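Local coordinates for protein transcription regulator AmtR (PDB 5E57) that probably binds DNA as a TetR-family transcription regulator concerned with nitrogen and urea metabolism in Mycobacterium smegmatis, at residues A[21-27]-A[52-56]. Numbering follows the deposited sequence.
Sequences FTTHGYG and KDDIL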
loop_
_atom_site.group_PDB
_atom_site.type_symbol
_atom_site.label_atom_id
_atom_site.label_comp_id
_atom_site.label_asym_id
_atom_site.label_seq_id
_atom_site.Cartn_x
_atom_site.Cartn_y
_atom_site.Cartn_z
ATOM N N PHE A 21 2.071 18.682 -2.979
ATOM C CA PHE A 21 2.841 17.629 -2.313
ATOM C C PHE A 21 2.604 16.301 -2.978
ATOM O O PHE A 21 3.522 15.472 -3.050
ATOM C CB PHE A 21 2.490 17.463 -0.841
ATOM C CG PHE A 21 2.804 18.683 0.033
ATOM C CD1 PHE A 21 3.679 19.620 -0.357
ATOM C CD2 PHE A 21 2.251 18.789 1.285
ATOM C CE1 PHE A 21 3.972 20.719 0.441
ATOM C CE2 PHE A 21 2.515 19.883 2.097
ATOM C CZ PHE A 21 3.384 20.861 1.668
ATOM N N THR A 22 1.367 16.038 -3.424
ATOM C CA THR A 22 1.084 14.708 -3.986
ATOM C C THR A 22 1.442 14.600 -5.459
ATOM O O THR A 22 1.635 13.511 -5.952
ATOM C CB THR A 22 -0.372 14.333 -3.869
ATOM O OG1 THR A 22 -1.162 15.416 -4.374
ATOM C CG2 THR A 22 -0.708 14.075 -2.409
ATOM N N THR A 23 1.515 15.711 -6.164
ATOM C CA THR A 23 1.808 15.622 -7.587
ATOM C C THR A 23 3.161 16.180 -7.965
ATOM O O THR A 23 3.656 15.844 -9.038
ATOM C CB THR A 23 0.689 16.290 -8.458
ATOM O OG1 THR A 23 0.614 17.677 -8.184
ATOM C CG2 THR A 23 -0.645 15.676 -8.169
ATOM N N HIS A 24 3.763 17.025 -7.130
ATOM C CA HIS A 24 5.141 17.480 -7.381
ATOM C C HIS A 24 6.145 16.942 -6.328
ATOM O O HIS A 24 7.219 16.518 -6.666
ATOM C CB HIS A 24 5.164 19.020 -7.514
ATOM C CG HIS A 24 4.436 19.521 -8.743
ATOM N ND1 HIS A 24 3.056 19.470 -8.883
ATOM C CD2 HIS A 24 4.903 20.038 -9.914
ATOM C CE1 HIS A 24 2.709 19.919 -10.079
ATOM N NE2 HIS A 24 3.809 20.277 -10.719
ATOM N N GLY A 25 5.817 16.964 -5.044
ATOM C CA GLY A 25 6.708 16.379 -4.077
ATOM C C GLY A 25 6.657 17.223 -2.825
ATOM O O GLY A 25 6.273 18.385 -2.877
ATOM N N TYR A 26 7.080 16.686 -1.706
ATOM C CA TYR A 26 7.076 17.492 -0.475
ATOM C C TYR A 26 8.309 18.378 -0.347
ATOM O O TYR A 26 8.177 19.587 -0.313
ATOM C CB TYR A 26 6.951 16.577 0.760
ATOM C CG TYR A 26 6.886 17.378 2.007
ATOM C CD1 TYR A 26 5.806 18.162 2.256
ATOM C CD2 TYR A 26 7.932 17.350 2.956
ATOM C CE1 TYR A 26 5.710 18.904 3.441
ATOM C CE2 TYR A 26 7.844 18.086 4.125
ATOM C CZ TYR A 26 6.746 18.885 4.355
ATOM O OH TYR A 26 6.657 19.678 5.480
ATOM N N GLY A 27 9.493 17.771 -0.272
ATOM C CA GLY A 27 10.794 18.484 -0.252
ATOM C C GLY A 27 10.969 19.522 -1.353
ATOM O O GLY A 27 11.416 20.609 -1.112
ATOM N N LYS A 52 6.199 24.662 6.700
ATOM C CA LYS A 52 5.706 23.713 5.732
ATOM C C LYS A 52 5.289 22.457 6.487
ATOM O O LYS A 52 4.236 21.865 6.178
ATOM C CB LYS A 52 6.761 23.429 4.651
ATOM C CG LYS A 52 6.235 22.569 3.521
ATOM C CD LYS A 52 7.153 22.516 2.288
ATOM C CE LYS A 52 8.564 22.109 2.565
ATOM N NZ LYS A 52 9.288 21.835 1.278
ATOM N N ASP A 53 6.098 22.065 7.483
ATOM C CA ASP A 53 5.825 20.891 8.286
ATOM C C ASP A 53 4.450 20.980 8.953
ATOM O O ASP A 53 3.749 19.962 9.085
ATOM C CB ASP A 53 6.934 20.701 9.340
ATOM C CG ASP A 53 8.163 20.003 8.809
ATOM O OD1 ASP A 53 8.243 19.501 7.642
ATOM O OD2 ASP A 53 9.093 19.883 9.616
ATOM N N ASP A 54 4.078 22.183 9.426
ATOM C CA ASP A 54 2.779 22.386 10.036
ATOM C C ASP A 54 1.703 22.109 9.028
ATOM O O ASP A 54 0.584 21.657 9.394
ATOM C CB ASP A 54 2.584 23.820 10.516
ATOM C CG ASP A 54 3.446 24.163 11.758
ATOM O OD1 ASP A 54 3.775 23.256 12.551
ATOM O OD2 ASP A 54 3.790 25.342 11.914
ATOM N N ILE A 55 1.978 22.396 7.748
ATOM C CA ILE A 55 0.932 22.172 6.698
ATOM C C ILE A 55 0.714 20.654 6.511
ATOM O O ILE A 55 -0.414 20.151 6.500
ATOM C CB ILE A 55 1.351 22.812 5.344
ATOM C CG1 ILE A 55 1.475 24.353 5.509
ATOM C CG2 ILE A 55 0.372 22.452 4.258
ATOM C CD1 ILE A 55 2.126 25.065 4.331
ATOM N N LEU A 56 1.825 19.945 6.396
ATOM C CA LEU A 56 1.836 18.498 6.260
ATOM C C LEU A 56 1.205 17.830 7.455
ATOM O O LEU A 56 0.452 16.864 7.294
ATOM C CB LEU A 56 3.286 17.976 6.061
ATOM C CG LEU A 56 3.517 16.463 5.868
ATOM C CD1 LEU A 56 2.805 15.970 4.615
ATOM C CD2 LEU A 56 4.988 16.107 5.759
#
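Y26 and K52 both hold CG trans to the backbone N (chi1 -178° for the tyrosine), which sends the phenol ring toward helix 52-61 and the lysine chain back past it in the opposite direction. The contact joins the probable DNA-binding domain of a TetR-family regulator, helices 9-23, 31-38 and 42-45, to helix 52-61, the fourth helix, which in this family leads on to the ligand-binding domain. The last turn of helix 9-23 and the loop after it pack on the start of helix 52-61, with helix 31-38 of the predicted helix-turn-helix motif touching F21, K52 and I55. Both faces of the Y26 ring are occupied. L56 CD2 makes a CH-pi contact 3.8 Å from the centroid, while on the opposite face K52 NZ lies 4.8 Å from it and only 5° off the normal, a cation-pi geometry. A bend at chi3 turns the ammonium to Y26 O, which it meets at 3.0 Å; it also bonds to T29 O, so two carbonyls grip one charge. F21 extends the apolar side, its CZ reaching K52 CG at 3.8 Å and its CE2 reaching I55 CG2 at 4.0 Å. Its ring face also receives Y26 CD1, 3.4 Å above the plane, placing the two aromatic rings edge to face. At the far rim of the tyrosine, ring and carboxylate are nearly coplanar (10°), and Y26 OH donates to the anti lone pair of D53 OD1 at 2.7 Å.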